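Glucose-6-phosphate isomerase (Chlamydia trachomatis D/UW-3/CX, PDB 6OTU) catalyses the reversible isomerization of glucose-6-phosphate to fructose-6-phosphate. Local coordinates at residues V184-A192 and L216-F225. Numbering follows the deposited sequence.
Sequences VSNIDPDNA and LEPAANEELF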
loop_
_atom_site.group_PDB
_atom_site.type_symbol
_atom_site.label_atom_id
_atom_site.label_comp_id
_atom_site.label_asym_id
_atom_site.label_seq_id
_atom_site.Cartn_x
_atom_site.Cartn_y
_atom_site.Cartn_z
ATOM N N VAL A 184 1.522 4.473 17.608
ATOM C CA VAL A 184 1.817 3.118 18.059
ATOM C C VAL A 184 0.524 2.321 17.927
ATOM O O VAL A 184 -0.481 2.632 18.582
ATOM C CB VAL A 184 2.357 3.111 19.500
ATOM C CG1 VAL A 184 2.529 1.687 20.035
ATOM C CG2 VAL A 184 3.663 3.863 19.569
ATOM N N SER A 185 0.541 1.300 17.076
ATOM C CA SER A 185 -0.692 0.614 16.713
ATOM C C SER A 185 -0.572 -0.901 16.852
ATOM O O SER A 185 -1.377 -1.530 17.546
ATOM C CB SER A 185 -1.091 0.998 15.284
ATOM O OG SER A 185 -0.005 0.791 14.377
ATOM N N ASN A 186 0.434 -1.491 16.207
ATOM C CA ASN A 186 0.583 -2.944 16.159
ATOM C C ASN A 186 0.804 -3.526 17.555
ATOM O O ASN A 186 1.456 -2.925 18.414
ATOM C CB ASN A 186 1.772 -3.308 15.252
ATOM C CG ASN A 186 1.666 -4.712 14.640
ATOM O OD1 ASN A 186 1.043 -5.617 15.198
ATOM N ND2 ASN A 186 2.302 -4.889 13.481
ATOM N N ILE A 187 0.273 -4.728 17.780
ATOM C CA ILE A 187 0.666 -5.412 19.001
ATOM C C ILE A 187 2.123 -5.867 18.936
ATOM O O ILE A 187 2.732 -6.109 19.985
ATOM C CB ILE A 187 -0.255 -6.599 19.329
ATOM C CG1 ILE A 187 -0.145 -6.891 20.829
ATOM C CG2 ILE A 187 0.044 -7.808 18.433
ATOM C CD1 ILE A 187 -0.726 -8.159 21.244
ATOM N N ASP A 188 2.703 -5.971 17.733
ATOM C CA ASP A 188 4.143 -6.113 17.571
ATOM C C ASP A 188 4.853 -5.091 18.457
ATOM O O ASP A 188 4.797 -3.894 18.182
ATOM C CB ASP A 188 4.527 -5.922 16.103
ATOM C CG ASP A 188 6.023 -6.032 15.858
ATOM O OD1 ASP A 188 6.798 -6.315 16.796
ATOM O OD2 ASP A 188 6.428 -5.870 14.699
ATOM N N PRO A 189 5.531 -5.520 19.525
ATOM C CA PRO A 189 6.147 -4.551 20.444
ATOM C C PRO A 189 7.297 -3.772 19.827
ATOM O O PRO A 189 7.737 -2.776 20.421
ATOM C CB PRO A 189 6.631 -5.430 21.598
ATOM C CG PRO A 189 6.931 -6.741 20.934
ATOM C CD PRO A 189 5.864 -6.905 19.883
ATOM N N ASP A 190 7.808 -4.199 18.670
ATOM C CA ASP A 190 8.825 -3.405 17.994
ATOM C C ASP A 190 8.267 -2.047 17.599
ATOM O O ASP A 190 9.011 -1.060 17.554
ATOM C CB ASP A 190 9.368 -4.167 16.782
ATOM C CG ASP A 190 10.385 -5.226 17.175
ATOM O OD1 ASP A 190 10.954 -5.124 18.283
ATOM O OD2 ASP A 190 10.613 -6.166 16.385
ATOM N N ASN A 191 6.953 -1.970 17.356
ATOM C CA ASN A 191 6.305 -0.685 17.105
ATOM C C ASN A 191 6.452 0.248 18.305
ATOM O O ASN A 191 6.874 1.402 18.155
ATOM C CB ASN A 191 4.830 -0.908 16.756
ATOM C CG ASN A 191 4.153 0.335 16.170
ATOM O OD1 ASN A 191 2.966 0.297 15.834
ATOM N ND2 ASN A 191 4.899 1.438 16.056
ATOM N N ALA A 192 6.124 -0.241 19.511
ATOM C CA ALA A 192 6.299 0.590 20.700
ATOM C C ALA A 192 7.766 0.921 20.930
ATOM O O ALA A 192 8.111 2.051 21.294
ATOM C CB ALA A 192 5.716 -0.099 21.932
ATOM N N LEU A 216 -7.257 -5.413 22.195
ATOM C CA LEU A 216 -6.002 -5.918 22.755
ATOM C C LEU A 216 -4.823 -4.973 22.510
ATOM O O LEU A 216 -4.018 -4.726 23.418
ATOM C CB LEU A 216 -5.692 -7.295 22.176
ATOM C CG LEU A 216 -4.272 -7.802 22.433
ATOM C CD1 LEU A 216 -4.053 -7.983 23.922
ATOM C CD2 LEU A 216 -3.992 -9.100 21.665
ATOM N N GLU A 217 -4.706 -4.425 21.283
ATOM C CA GLU A 217 -3.500 -3.691 20.914
ATOM C C GLU A 217 -3.334 -2.396 21.705
ATOM O O GLU A 217 -2.287 -2.214 22.349
ATOM C CB GLU A 217 -3.476 -3.449 19.402
ATOM C CG GLU A 217 -3.230 -4.687 18.584
ATOM C CD GLU A 217 -4.518 -5.360 18.133
ATOM O OE1 GLU A 217 -4.508 -5.975 17.043
ATOM O OE2 GLU A 217 -5.535 -5.294 18.866
ATOM N N PRO A 218 -4.289 -1.458 21.686
ATOM C CA PRO A 218 -4.144 -0.277 22.561
ATOM C C PRO A 218 -3.896 -0.643 24.016
ATOM O O PRO A 218 -3.117 0.043 24.691
ATOM C CB PRO A 218 -5.485 0.453 22.410
ATOM C CG PRO A 218 -6.147 -0.148 21.228
ATOM C CD PRO A 218 -5.606 -1.506 21.027
ATOM N N ALA A 219 -4.540 -1.705 24.515
ATOM C CA ALA A 219 -4.394 -2.050 25.930
ATOM C C ALA A 219 -2.996 -2.572 26.228
ATOM O O ALA A 219 -2.388 -2.195 27.238
ATOM C CB ALA A 219 -5.431 -3.082 26.344
ATOM N N ALA A 220 -2.468 -3.440 25.364
ATOM C CA ALA A 220 -1.099 -3.889 25.573
ATOM C C ALA A 220 -0.125 -2.734 25.400
ATOM O O ALA A 220 0.840 -2.606 26.161
ATOM C CB ALA A 220 -0.763 -5.040 24.626
ATOM N N ASN A 221 -0.374 -1.861 24.424
ATOM C CA ASN A 221 0.570 -0.775 24.180
ATOM C C ASN A 221 0.527 0.259 25.301
ATOM O O ASN A 221 1.582 0.703 25.778
ATOM C CB ASN A 221 0.299 -0.145 22.816
ATOM C CG ASN A 221 0.937 -0.932 21.693
ATOM O OD1 ASN A 221 2.107 -1.297 21.777
ATOM N ND2 ASN A 221 0.173 -1.219 20.648
ATOM N N GLU A 222 -0.681 0.644 25.742
ATOM C CA GLU A 222 -0.793 1.568 26.870
ATOM C C GLU A 222 -0.045 1.037 28.088
ATOM O O GLU A 222 0.683 1.785 28.755
ATOM C CB GLU A 222 -2.263 1.829 27.226
ATOM C CG GLU A 222 -2.416 2.600 28.542
ATOM C CD GLU A 222 -3.862 2.913 28.949
ATOM O OE1 GLU A 222 -4.822 2.404 28.328
ATOM O OE2 GLU A 222 -4.029 3.697 29.907
ATOM N N GLU A 223 -0.199 -0.257 28.384
ATOM C CA GLU A 223 0.509 -0.835 29.523
ATOM C C GLU A 223 2.020 -0.762 29.321
ATOM O O GLU A 223 2.754 -0.431 30.257
ATOM C CB GLU A 223 0.044 -2.273 29.762
ATOM C CG GLU A 223 0.714 -2.970 30.942
ATOM C CD GLU A 223 0.494 -2.257 32.272
ATOM O OE1 GLU A 223 -0.523 -1.536 32.406
ATOM O OE2 GLU A 223 1.343 -2.426 33.184
ATOM N N LEU A 224 2.497 -1.011 28.093
ATOM C CA LEU A 224 3.923 -0.856 27.800
ATOM C C LEU A 224 4.404 0.564 28.073
ATOM O O LEU A 224 5.522 0.769 28.551
ATOM C CB LEU A 224 4.213 -1.226 26.345
ATOM C CG LEU A 224 4.734 -2.632 26.062
ATOM C CD1 LEU A 224 5.026 -2.758 24.588
ATOM C CD2 LEU A 224 5.974 -2.943 26.882
ATOM N N PHE A 225 3.587 1.562 27.750
ATOM C CA PHE A 225 4.024 2.938 27.967
ATOM C C PHE A 225 3.930 3.323 29.436
ATOM O O PHE A 225 4.813 4.022 29.949
ATOM C CB PHE A 225 3.206 3.884 27.094
ATOM C CG PHE A 225 3.817 4.128 25.737
ATOM C CD1 PHE A 225 3.840 3.122 24.777
ATOM C CD2 PHE A 225 4.380 5.358 25.421
ATOM C CE1 PHE A 225 4.415 3.340 23.515
ATOM C CE2 PHE A 225 4.961 5.578 24.165
ATOM C CZ PHE A 225 4.973 4.561 23.213
HETATM O O HOH W 1 -2.243 0.068 19.624
HETATM O O HOH W 2 3.950 -1.830 19.945
#
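N221 on helix 216-231 reaches across to N186, showing how a single buried carboxamide can join a helix to the loop that follows a β-strand. Its ND2 gives a nearly straight bond to N186 O (3.1 Å, 175° at the hydrogen). The acceptor lies in the plane of the N221 amide, whereas ND2 itself stands well above the N186 carbonyl plane, so the two flat groups are turned against each other. Two waters extend the grip: one accepts from ND2 and donates to S185 O, while the other lies 2.7 Å from N221 OD1, also near D188 O, and accepts from A192 N. V184 lays CG1 against the same amide, 3.5 Å from N221 CG; with CG1 anti to the backbone N (chi1 174°), its other methyl, CG2, is left to meet F225 CZ at 3.9 Å. The A192 methyl reaches the F225 ring at CE1 and also touches L224 CD1 (3.8 Å), while F225 continues onto V153 and I155 of strand 151-155.

Toward the other end, E217 leans over the loop backbone, CB 3.4 Å from S185 O. The chain then bends at chi2 (93°), and its carboxylate leaves the contact: OE1 is hydrogen-bonded to H386 NE2 and T382 OG1 of the second subunit. I187 sends CD1 obliquely onto L216 CD2, a tight 3.4 Å.

The loop is shaped from within by N191, whose OD1 accepts from both S185 N and N186 N, by an Asx turn at N186 and by D188 as N-cap. The end of edge strand 180-184 and the turn into helix 189-196 thus pack against helix 216-231 on the parallel sheet of a SIS-type α/β domain, at a dimer interface where E217, about 6 Å from bound glucose-6-phosphate (side chain to ligand), meets H386 of the second subunit, probably an active-site residue.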